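Local coordinates for protein ribosomal RNA small subunit methyltransferase E (Legionella pneumophila, PDB 5O96) that probably methylates N3 of a specific uridine in 16S ribosomal RNA within assembled small ribosomal subunits, using S-adenosylmethionine as methyl donor, at residues E116-K121 with I196-G201; D160-E165 with H213-L218; E93-V98 with H132-I137. All coordinates share one frame; numbering follows the deposited sequence.

Interaction 1 of 3, residues E116-K121 with I196-G201; sequences ERCQVK and IGPEGG. With SAM (S-adenosylmethionine), chain I.
Arg117 and Cys118 run past a type I beta turn, Pro198 to Gly201, with the CA atoms of Arg117 and Gly200 5.8 Å apart and those of Cys118 and Pro198 5.6 Å apart. The turn belongs to the glycine-rich G-P-E-G-G loop of this SPOUT methyltransferase, which leaves strand 191-196 and carries Gly197, seen to bind S-adenosylmethionine. The donor lies against this loop, with Glu199 CG beside its carboxylate, 3.4 Å from atom O of the ligand. Arg117 comes in along the other flank of the turn. Its CG lies beside the backbone N (chi1 -64°), and the extended chain beyond carries CD past the carbonyls of Gly200 and Gly201. NH1 donates to Gly200 O at 3.1 Å, with an N-H...O angle of 158°; the oxygen lies in the guanidinium plane. One residue on, Cys118 SG rests on Pro198 CB at 3.8 Å, and Pro198 CG meets the carbonyl carbon of Arg117. Gly201 has positive phi, 76°, with backbone angles that suit glycine. Water ties the two backbones together as well: one molecule accepts from Arg117 N and donates to Gly201 O, 2.9 Å from each of these two atoms.

Interaction 2 of 3, residues D160-E165 with H213-L218; sequences DQFVRE and HGFLPL
Helix 160-165 sets one flank against the bend where His213 and Gly214 lead into strand 216-218; the closest CA pair is Val163 and His213, 6.3 Å apart. Gly214, with phi 90°, turns the chain so that His213 and Phe215 both point at the helix, and Val163 fits between them. Its two methyls divide the work. CG1 presses on the start of the imidazole, 3.4 Å from His213 CG and about as near to CB and ND1 of that residue, while CG2 meets the Phe215 ring at CE1, 3.5 Å away. The valine is modelled well off a staggered rotation, chi1 138°, and at this angle CG1 faces His213 while CG2 faces Phe215. Phe162 brings its own ring to that of Phe215: with CG swung anti to the backbone N (chi1 173°), its CE1 comes within 3.9 Å of Phe215 CZ, and the two side chains cross at about a right angle. On the exposed side the Arg164 aliphatic chain runs beside His213, CG lying 3.9 Å from NE2. The guanidinium then bends back to its own helix, where NE (2.7 Å) and NH1 both donate to Asp160 OD2 from the same face of the carboxylate, a side-on salt bridge one turn apart. No hydrogen bond links the two segments; His213 ND1 is instead bonded to Leu209 O, near the end of helix 204-212. Phe162, Val163 and Phe215 all touch Ile195 of strand 191-196, so the contact packs helix 159-165 and the lead-in to the edge strand 216-218 onto the parallel sheet, with Thr210 of helix 204-212 touching both Val163 and Phe215.

Interaction 3 of 3, residues E93-V98 with H132-I137; sequences ERMEMV and HQWLNI
Met95 sends CG anti to its backbone nitrogen (chi1 -159°), which carries it to the indole of Trp134; the bend at chi2 (62°) then turns SD and the methyl away from the tryptophan helix. CG is 3.5 Å from Trp134 CZ2, and SD sits 5.2 Å from the centroid of the six-membered ring, obliquely placed, a Met-aromatic contact. One residue on, Glu96 stretches out across Ile137, and the two side chains meet at about a right angle. The delta methyl, CD1, of Ile137 packs on the aliphatic part of the glutamate, 3.5 Å from Glu96 CG. That same CG also approaches the edge of the indole. Beyond it a water donates to both Glu96 OE2 (2.8 Å) and Gln133 OE1 (2.7 Å), a polar bridge between two acceptor oxygens. Met95 and Trp134 form the buried side, with Gln87 of strand 82-88 also touching Met95; elsewhere on helix 93-104, Met97 packs on Lys101 of the second subunit. The segment axes approach to 9.8 Å and cross at -40°. Helix 93-104 joins parallel strands 82-88 and 109-114, and helix 124-145 joins 109-114 and 152-158: the contact packs the connecting helices of two successive beta-alpha-beta crossovers.

Overall arrangement
All three contacts lie in the methyltransferase domain, around its parallel sheet. Interaction 2 is the most buried, an aromatic and aliphatic cluster joining a helix to the approach of an edge strand. Interaction 3, helix on helix, has a buried sulfur-aromatic side and a more open side bridged by water. Interaction 1 joins two loops, combining an arginine-to-carbonyl bond and water bridges with packing on a proline, in a partly exposed place beside the bound S-adenosylmethionine. Strand 191-196 relates interactions 1 and 2: it leads into the loop of one and backs the aromatic cluster of the other. Centres of interactions 1 and 3 are about 17 Å apart, those of interactions 2 and 3 about 24 Å.

Interaction 1 of 3, residues E116-K121 with I196-G201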
loop_
_atom_site.group_PDB
_atom_site.type_symbol
_atom_site.label_atom_id
_atom_site.label_comp_id
_atom_site.label_asym_id
_atom_site.label_seq_id
_atom_site.Cartn_x
_atom_site.Cartn_y
_atom_site.Cartn_z
ATOM N N GLU A 116 -4.933 -18.913 13.593
ATOM C CA GLU A 116 -6.115 -19.201 14.401
ATOM C C GLU A 116 -7.278 -18.298 14.030
ATOM O O GLU A 116 -8.399 -18.767 13.808
ATOM C CB GLU A 116 -5.784 -19.062 15.884
ATOM C CG GLU A 116 -6.907 -19.509 16.818
ATOM C CD GLU A 116 -6.457 -19.614 18.269
ATOM O OE1 GLU A 116 -5.478 -20.348 18.536
ATOM O OE2 GLU A 116 -7.070 -18.951 19.135
ATOM N N ARG A 117 -7.020 -17.000 13.909
ATOM C CA ARG A 117 -8.087 -16.027 13.769
ATOM C C ARG A 117 -8.319 -15.624 12.319
ATOM O O ARG A 117 -8.930 -14.582 12.061
ATOM C CB ARG A 117 -7.782 -14.815 14.649
ATOM C CG ARG A 117 -7.767 -15.182 16.131
ATOM C CD ARG A 117 -7.298 -14.035 16.995
ATOM N NE ARG A 117 -7.124 -14.423 18.388
ATOM C CZ ARG A 117 -6.652 -13.614 19.333
ATOM N NH1 ARG A 117 -6.310 -12.365 19.036
ATOM N NH2 ARG A 117 -6.526 -14.049 20.576
ATOM N N CYS A 118 -7.829 -16.417 11.369
ATOM C CA CYS A 118 -8.207 -16.222 9.986
ATOM C C CYS A 118 -9.679 -16.570 9.823
ATOM O O CYS A 118 -10.194 -17.489 10.464
ATOM C CB CYS A 118 -7.327 -17.068 9.060
ATOM S SG CYS A 118 -5.614 -16.430 8.898
ATOM N N GLN A 119 -10.371 -15.792 9.003
ATOM C CA GLN A 119 -11.786 -16.004 8.727
ATOM C C GLN A 119 -11.938 -16.414 7.266
ATOM O O GLN A 119 -12.353 -15.628 6.410
ATOM C CB GLN A 119 -12.584 -14.739 9.045
ATOM C CG GLN A 119 -12.532 -14.297 10.497
ATOM C CD GLN A 119 -13.015 -12.868 10.676
ATOM O OE1 GLN A 119 -12.722 -11.995 9.853
ATOM N NE2 GLN A 119 -13.766 -12.622 11.749
ATOM N N VAL A 120 -11.574 -17.665 6.984
ATOM C CA VAL A 120 -11.578 -18.190 5.627
ATOM C C VAL A 120 -11.959 -19.660 5.683
ATOM O O VAL A 120 -11.617 -20.373 6.630
ATOM C CB VAL A 120 -10.208 -17.994 4.923
ATOM C CG1 VAL A 120 -10.042 -16.558 4.458
ATOM C CG2 VAL A 120 -9.060 -18.386 5.847
ATOM N N LYS A 121 -12.681 -20.111 4.659
ATOM C CA LYS A 121 -13.014 -21.519 4.497
ATOM C C LYS A 121 -11.942 -22.203 3.654
ATOM O O LYS A 121 -11.645 -21.765 2.537
ATOM C CB LYS A 121 -14.393 -21.664 3.856
ATOM C CG LYS A 121 -14.641 -20.714 2.689
ATOM C CD LYS A 121 -16.131 -20.585 2.417
ATOM C CE LYS A 121 -16.406 -19.985 1.050
ATOM N NZ LYS A 121 -17.827 -20.174 0.647
ATOM N N ILE A 196 2.897 -11.658 8.970
ATOM C CA ILE A 196 1.846 -10.657 9.150
ATOM C C ILE A 196 0.528 -11.389 9.306
ATOM O O ILE A 196 0.188 -12.255 8.492
ATOM C CB ILE A 196 1.802 -9.642 7.996
ATOM C CG1 ILE A 196 3.037 -8.735 8.114
ATOM C CG2 ILE A 196 0.500 -8.795 8.083
ATOM C CD1 ILE A 196 3.673 -8.436 6.867
ATOM N N GLY A 197 -0.189 -11.068 10.371
ATOM C CA GLY A 197 -1.324 -11.843 10.783
ATOM C C GLY A 197 -2.616 -11.270 10.279
ATOM O O GLY A 197 -2.652 -10.248 9.593
ATOM N N PRO A 198 -3.706 -11.938 10.598
ATOM C CA PRO A 198 -5.008 -11.580 10.044
ATOM C C PRO A 198 -5.582 -10.439 10.867
ATOM O O PRO A 198 -5.000 -10.044 11.877
ATOM C CB PRO A 198 -5.820 -12.862 10.224
ATOM C CG PRO A 198 -5.292 -13.389 11.539
ATOM C CD PRO A 198 -3.799 -13.066 11.535
ATOM N N GLU A 199 -6.771 -9.979 10.459
ATOM C CA GLU A 199 -7.376 -8.824 11.107
ATOM C C GLU A 199 -7.439 -8.994 12.615
ATOM O O GLU A 199 -7.026 -8.100 13.366
ATOM C CB GLU A 199 -8.757 -8.507 10.541
ATOM C CG GLU A 199 -9.298 -7.195 11.139
ATOM C CD GLU A 199 -10.765 -6.909 10.813
ATOM O OE1 GLU A 199 -11.239 -7.333 9.735
ATOM O OE2 GLU A 199 -11.442 -6.250 11.638
ATOM N N GLY A 200 -7.911 -10.146 13.082
ATOM C CA GLY A 200 -7.986 -10.303 14.526
ATOM C C GLY A 200 -6.655 -10.426 15.245
ATOM O O GLY A 200 -6.654 -10.576 16.471
ATOM N N GLY A 201 -5.525 -10.404 14.539
ATOM C CA GLY A 201 -4.262 -10.662 15.228
ATOM C C GLY A 201 -3.980 -12.123 15.568
ATOM O O GLY A 201 -4.441 -13.049 14.897
HETATM N N SAM I . -6.113 -4.307 11.474
HETATM C CA SAM I . -5.991 -5.149 10.287
HETATM C C SAM I . -7.218 -5.313 9.359
HETATM O O SAM I . -8.180 -4.562 9.388
HETATM O OXT SAM I . -7.289 -6.204 8.513
HETATM C CB SAM I . -5.561 -6.499 10.761
HETATM C CG SAM I . -4.243 -7.154 10.433
HETATM S SD SAM I . -3.027 -6.531 11.550
HETATM C CE SAM I . -1.711 -6.016 10.446
HETATM C "C5'" SAM I . -2.403 -8.117 12.151
HETATM C "C4'" SAM I . -1.833 -7.906 13.532
HETATM O "O4'" SAM I . -0.676 -7.108 13.367
HETATM C "C3'" SAM I . -2.784 -7.054 14.364
HETATM O "O3'" SAM I . -3.631 -7.783 15.215
HETATM C "C2'" SAM I . -1.876 -6.205 15.208
HETATM O "O2'" SAM I . -1.754 -6.839 16.455
HETATM C "C1'" SAM I . -0.547 -6.243 14.479
HETATM N N9 SAM I . -0.260 -4.840 14.150
HETATM C C8 SAM I . -0.989 -3.963 13.367
HETATM N N7 SAM I . -0.380 -2.762 13.368
HETATM C C5 SAM I . 0.725 -2.861 14.148
HETATM C C6 SAM I . 1.686 -1.944 14.487
HETATM N N6 SAM I . 1.580 -0.713 14.025
HETATM N N1 SAM I . 2.705 -2.318 15.336
HETATM C C2 SAM I . 2.783 -3.606 15.822
HETATM N N3 SAM I . 1.812 -4.535 15.473
HETATM C C4 SAM I . 0.804 -4.150 14.654
HETATM O O HOH W 1 -4.365 -15.892 14.375
HETATM O O HOH W 2 -9.424 -12.323 10.819
HETATM O O HOH W 3 -11.154 -9.842 8.210
#

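Interaction 2 of 3, residues D160-E165 with H213-L218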
loop_
_atom_site.group_PDB
_atom_site.type_symbol
_atom_site.label_atom_id
_atom_site.label_comp_id
_atom_site.label_asym_id
_atom_site.label_seq_id
_atom_site.Cartn_x
_atom_site.Cartn_y
_atom_site.Cartn_z
ATOM N N ASP A 160 2.141 -23.272 12.585
ATOM C CA ASP A 160 3.096 -24.192 13.194
ATOM C C ASP A 160 4.154 -24.623 12.186
ATOM O O ASP A 160 5.360 -24.561 12.462
ATOM C CB ASP A 160 2.367 -25.421 13.775
ATOM C CG ASP A 160 3.300 -26.344 14.548
ATOM O OD1 ASP A 160 3.756 -25.963 15.644
ATOM O OD2 ASP A 160 3.591 -27.449 14.058
ATOM N N GLN A 161 3.720 -25.059 11.001
ATOM C CA GLN A 161 4.668 -25.578 10.023
ATOM C C GLN A 161 5.672 -24.509 9.627
ATOM O O GLN A 161 6.886 -24.731 9.675
ATOM C CB GLN A 161 3.926 -26.097 8.798
ATOM C CG GLN A 161 4.846 -26.626 7.717
ATOM C CD GLN A 161 4.091 -27.262 6.576
ATOM O OE1 GLN A 161 2.920 -27.609 6.715
ATOM N NE2 GLN A 161 4.749 -27.398 5.434
ATOM N N PHE A 162 5.174 -23.323 9.275
ATOM C CA PHE A 162 6.025 -22.279 8.718
ATOM C C PHE A 162 7.102 -21.856 9.706
ATOM O O PHE A 162 8.266 -21.644 9.339
ATOM C CB PHE A 162 5.166 -21.073 8.327
ATOM C CG PHE A 162 5.975 -19.899 7.902
ATOM C CD1 PHE A 162 6.417 -18.976 8.823
ATOM C CD2 PHE A 162 6.353 -19.764 6.583
ATOM C CE1 PHE A 162 7.197 -17.952 8.439
ATOM C CE2 PHE A 162 7.127 -18.721 6.195
ATOM C CZ PHE A 162 7.545 -17.810 7.120
ATOM N N VAL A 163 6.705 -21.666 10.954
ATOM C CA VAL A 163 7.621 -21.266 11.998
ATOM C C VAL A 163 8.644 -22.364 12.276
ATOM O O VAL A 163 9.801 -22.076 12.605
ATOM C CB VAL A 163 6.754 -20.888 13.215
ATOM C CG1 VAL A 163 7.324 -21.386 14.490
ATOM C CG2 VAL A 163 6.513 -19.376 13.249
ATOM N N ARG A 164 8.257 -23.636 12.120
ATOM C CA ARG A 164 9.214 -24.724 12.309
ATOM C C ARG A 164 10.254 -24.748 11.197
ATOM O O ARG A 164 11.450 -24.922 11.457
ATOM C CB ARG A 164 8.493 -26.075 12.382
ATOM C CG ARG A 164 7.852 -26.386 13.733
ATOM C CD ARG A 164 7.467 -27.864 13.875
ATOM N NE ARG A 164 6.135 -28.176 13.351
ATOM C CZ ARG A 164 5.890 -28.675 12.138
ATOM N NH1 ARG A 164 4.638 -28.923 11.764
ATOM N NH2 ARG A 164 6.889 -28.920 11.293
ATOM N N GLU A 165 9.820 -24.581 9.953
ATOM C CA GLU A 165 10.711 -24.712 8.807
ATOM C C GLU A 165 11.473 -23.440 8.488
ATOM O O GLU A 165 12.411 -23.500 7.690
ATOM C CB GLU A 165 9.921 -25.126 7.565
ATOM C CG GLU A 165 9.196 -26.455 7.692
ATOM C CD GLU A 165 8.234 -26.680 6.529
ATOM O OE1 GLU A 165 8.012 -25.732 5.725
ATOM O OE2 GLU A 165 7.706 -27.807 6.418
ATOM N N HIS A 213 10.330 -20.089 18.331
ATOM C CA HIS A 213 11.167 -20.390 17.175
ATOM C C HIS A 213 11.905 -19.172 16.633
ATOM O O HIS A 213 12.251 -19.144 15.447
ATOM C CB HIS A 213 10.321 -21.044 16.089
ATOM C CG HIS A 213 9.860 -22.415 16.461
ATOM N ND1 HIS A 213 8.810 -22.644 17.328
ATOM C CD2 HIS A 213 10.342 -23.632 16.120
ATOM C CE1 HIS A 213 8.654 -23.947 17.484
ATOM N NE2 HIS A 213 9.569 -24.567 16.760
ATOM N N GLY A 214 12.171 -18.178 17.476
ATOM C CA GLY A 214 13.081 -17.106 17.121
ATOM C C GLY A 214 12.452 -15.902 16.449
ATOM O O GLY A 214 13.179 -14.967 16.096
ATOM N N PHE A 215 11.136 -15.867 16.273
ATOM C CA PHE A 215 10.485 -14.710 15.670
ATOM C C PHE A 215 10.382 -13.573 16.681
ATOM O O PHE A 215 9.841 -13.740 17.776
ATOM C CB PHE A 215 9.134 -15.124 15.114
ATOM C CG PHE A 215 9.260 -15.862 13.808
ATOM C CD1 PHE A 215 9.456 -17.236 13.779
ATOM C CD2 PHE A 215 9.248 -15.167 12.613
ATOM C CE1 PHE A 215 9.607 -17.898 12.574
ATOM C CE2 PHE A 215 9.385 -15.820 11.407
ATOM C CZ PHE A 215 9.567 -17.173 11.380
ATOM N N LEU A 216 10.937 -12.437 16.332
ATOM C CA LEU A 216 10.980 -11.253 17.184
ATOM C C LEU A 216 9.885 -10.250 16.794
ATOM O O LEU A 216 9.530 -10.138 15.605
ATOM C CB LEU A 216 12.353 -10.583 17.076
ATOM C CG LEU A 216 13.543 -11.521 17.365
ATOM C CD1 LEU A 216 14.862 -10.795 17.116
ATOM C CD2 LEU A 216 13.512 -12.111 18.774
ATOM N N PRO A 217 9.331 -9.521 17.773
ATOM C CA PRO A 217 8.188 -8.624 17.503
ATOM C C PRO A 217 8.605 -7.261 16.957
ATOM O O PRO A 217 9.348 -6.503 17.582
ATOM C CB PRO A 217 7.518 -8.494 18.873
ATOM C CG PRO A 217 8.652 -8.618 19.848
ATOM C CD PRO A 217 9.629 -9.609 19.210
ATOM N N LEU A 218 8.073 -6.939 15.791
ATOM C CA LEU A 218 8.316 -5.686 15.088
ATOM C C LEU A 218 7.075 -4.796 15.137
ATOM O O LEU A 218 5.981 -5.257 14.807
ATOM C CB LEU A 218 8.658 -5.983 13.628
ATOM C CG LEU A 218 8.775 -4.749 12.718
ATOM C CD1 LEU A 218 10.117 -4.140 13.023
ATOM C CD2 LEU A 218 8.588 -5.115 11.213
#

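Interaction 3 of 3, residues E93-V98 with H132-I137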
loop_
_atom_site.group_PDB
_atom_site.type_symbol
_atom_site.label_atom_id
_atom_site.label_comp_id
_atom_site.label_asym_id
_atom_site.label_seq_id
_atom_site.Cartn_x
_atom_site.Cartn_y
_atom_site.Cartn_z
ATOM N N GLU A 93 -10.263 -9.375 -1.963
ATOM C CA GLU A 93 -9.500 -8.388 -2.714
ATOM C C GLU A 93 -8.265 -7.947 -1.948
ATOM O O GLU A 93 -7.246 -7.631 -2.560
ATOM C CB GLU A 93 -10.403 -7.197 -3.064
ATOM C CG GLU A 93 -11.790 -7.556 -3.704
ATOM C CD GLU A 93 -12.783 -8.353 -2.784
ATOM O OE1 GLU A 93 -12.974 -8.010 -1.587
ATOM O OE2 GLU A 93 -13.376 -9.339 -3.280
ATOM N N ARG A 94 -8.327 -7.956 -0.618
ATOM C CA ARG A 94 -7.164 -7.571 0.160
ATOM C C ARG A 94 -5.992 -8.508 -0.086
ATOM O O ARG A 94 -4.843 -8.064 -0.163
ATOM C CB ARG A 94 -7.510 -7.533 1.643
ATOM C CG ARG A 94 -8.593 -6.535 2.001
ATOM C CD ARG A 94 -8.739 -6.489 3.524
ATOM N NE ARG A 94 -10.115 -6.474 3.997
ATOM C CZ ARG A 94 -10.711 -7.484 4.619
ATOM N NH1 ARG A 94 -10.057 -8.610 4.840
ATOM N NH2 ARG A 94 -11.967 -7.360 5.018
ATOM N N MET A 95 -6.252 -9.807 -0.205
ATOM C CA MET A 95 -5.160 -10.738 -0.454
ATOM C C MET A 95 -4.546 -10.502 -1.831
ATOM O O MET A 95 -3.319 -10.558 -1.990
ATOM C CB MET A 95 -5.668 -12.173 -0.297
ATOM C CG MET A 95 -4.594 -13.252 -0.030
ATOM S SD MET A 95 -3.560 -13.217 1.465
ATOM C CE MET A 95 -4.362 -12.104 2.574
ATOM N N GLU A 96 -5.382 -10.219 -2.830
ATOM C CA GLU A 96 -4.876 -9.892 -4.156
ATOM C C GLU A 96 -4.055 -8.615 -4.120
ATOM O O GLU A 96 -3.053 -8.484 -4.839
ATOM C CB GLU A 96 -6.043 -9.753 -5.137
ATOM C CG GLU A 96 -6.869 -11.014 -5.287
ATOM C CD GLU A 96 -7.994 -10.865 -6.293
ATOM O OE1 GLU A 96 -8.438 -9.724 -6.508
ATOM O OE2 GLU A 96 -8.431 -11.888 -6.871
ATOM N N MET A 97 -4.481 -7.657 -3.301
ATOM C CA MET A 97 -3.716 -6.439 -3.121
ATOM C C MET A 97 -2.317 -6.756 -2.608
ATOM O O MET A 97 -1.315 -6.265 -3.154
ATOM C CB MET A 97 -4.473 -5.512 -2.176
ATOM C CG MET A 97 -3.879 -4.089 -2.008
ATOM S SD MET A 97 -2.532 -4.104 -0.832
ATOM C CE MET A 97 -2.867 -2.539 -0.011
ATOM N N VAL A 98 -2.232 -7.602 -1.572
ATOM C CA VAL A 98 -0.939 -7.998 -1.022
ATOM C C VAL A 98 -0.108 -8.721 -2.070
ATOM O O VAL A 98 1.101 -8.479 -2.198
ATOM C CB VAL A 98 -1.132 -8.868 0.230
ATOM C CG1 VAL A 98 0.219 -9.419 0.725
ATOM C CG2 VAL A 98 -1.831 -8.072 1.333
ATOM N N HIS A 132 -3.869 -20.220 -8.063
ATOM C CA HIS A 132 -3.736 -19.906 -9.475
ATOM C C HIS A 132 -3.939 -18.409 -9.723
ATOM O O HIS A 132 -3.137 -17.764 -10.405
ATOM C CB HIS A 132 -4.742 -20.768 -10.252
ATOM C CG HIS A 132 -4.575 -20.733 -11.739
ATOM N ND1 HIS A 132 -3.582 -21.427 -12.393
ATOM C CD2 HIS A 132 -5.287 -20.103 -12.702
ATOM C CE1 HIS A 132 -3.691 -21.229 -13.694
ATOM N NE2 HIS A 132 -4.716 -20.428 -13.907
ATOM N N GLN A 133 -4.998 -17.835 -9.149
ATOM C CA GLN A 133 -5.295 -16.423 -9.372
ATOM C C GLN A 133 -4.215 -15.542 -8.778
ATOM O O GLN A 133 -3.827 -14.529 -9.378
ATOM C CB GLN A 133 -6.656 -16.066 -8.766
ATOM C CG GLN A 133 -7.802 -16.810 -9.390
ATOM C CD GLN A 133 -9.123 -16.588 -8.680
ATOM O OE1 GLN A 133 -9.167 -16.051 -7.567
ATOM N NE2 GLN A 133 -10.208 -16.995 -9.326
ATOM N N TRP A 134 -3.733 -15.913 -7.591
ATOM C CA TRP A 134 -2.654 -15.172 -6.955
ATOM C C TRP A 134 -1.395 -15.166 -7.825
ATOM O O TRP A 134 -0.710 -14.142 -7.926
ATOM C CB TRP A 134 -2.366 -15.775 -5.575
ATOM C CG TRP A 134 -3.484 -15.583 -4.565
ATOM C CD1 TRP A 134 -4.474 -14.646 -4.606
ATOM C CD2 TRP A 134 -3.701 -16.340 -3.364
ATOM N NE1 TRP A 134 -5.295 -14.770 -3.511
ATOM C CE2 TRP A 134 -4.835 -15.796 -2.727
ATOM C CE3 TRP A 134 -3.042 -17.418 -2.763
ATOM C CZ2 TRP A 134 -5.329 -16.301 -1.521
ATOM C CZ3 TRP A 134 -3.534 -17.922 -1.571
ATOM C CH2 TRP A 134 -4.664 -17.361 -0.962
ATOM N N LEU A 135 -1.065 -16.296 -8.468
ATOM C CA LEU A 135 0.172 -16.327 -9.234
ATOM C C LEU A 135 0.078 -15.415 -10.455
ATOM O O LEU A 135 1.064 -14.783 -10.843
ATOM C CB LEU A 135 0.528 -17.765 -9.645
ATOM C CG LEU A 135 1.817 -17.829 -10.485
ATOM C CD1 LEU A 135 2.998 -17.186 -9.729
ATOM C CD2 LEU A 135 2.155 -19.229 -10.912
ATOM N N ASN A 136 -1.101 -15.320 -11.068
ATOM C CA ASN A 136 -1.220 -14.467 -12.243
ATOM C C ASN A 136 -1.099 -12.998 -11.866
ATOM O O ASN A 136 -0.489 -12.219 -12.601
ATOM C CB ASN A 136 -2.532 -14.753 -12.968
ATOM C CG ASN A 136 -2.580 -16.159 -13.534
ATOM O OD1 ASN A 136 -1.541 -16.806 -13.729
ATOM N ND2 ASN A 136 -3.789 -16.646 -13.797
ATOM N N ILE A 137 -1.661 -12.616 -10.716
ATOM C CA ILE A 137 -1.515 -11.261 -10.189
ATOM C C ILE A 137 -0.054 -10.927 -9.947
ATOM O O ILE A 137 0.383 -9.796 -10.185
ATOM C CB ILE A 137 -2.322 -11.114 -8.886
ATOM C CG1 ILE A 137 -3.826 -11.093 -9.164
ATOM C CG2 ILE A 137 -1.856 -9.889 -8.107
ATOM C CD1 ILE A 137 -4.663 -11.465 -7.962
HETATM O O HOH W 4 -8.314 -14.407 -5.645
#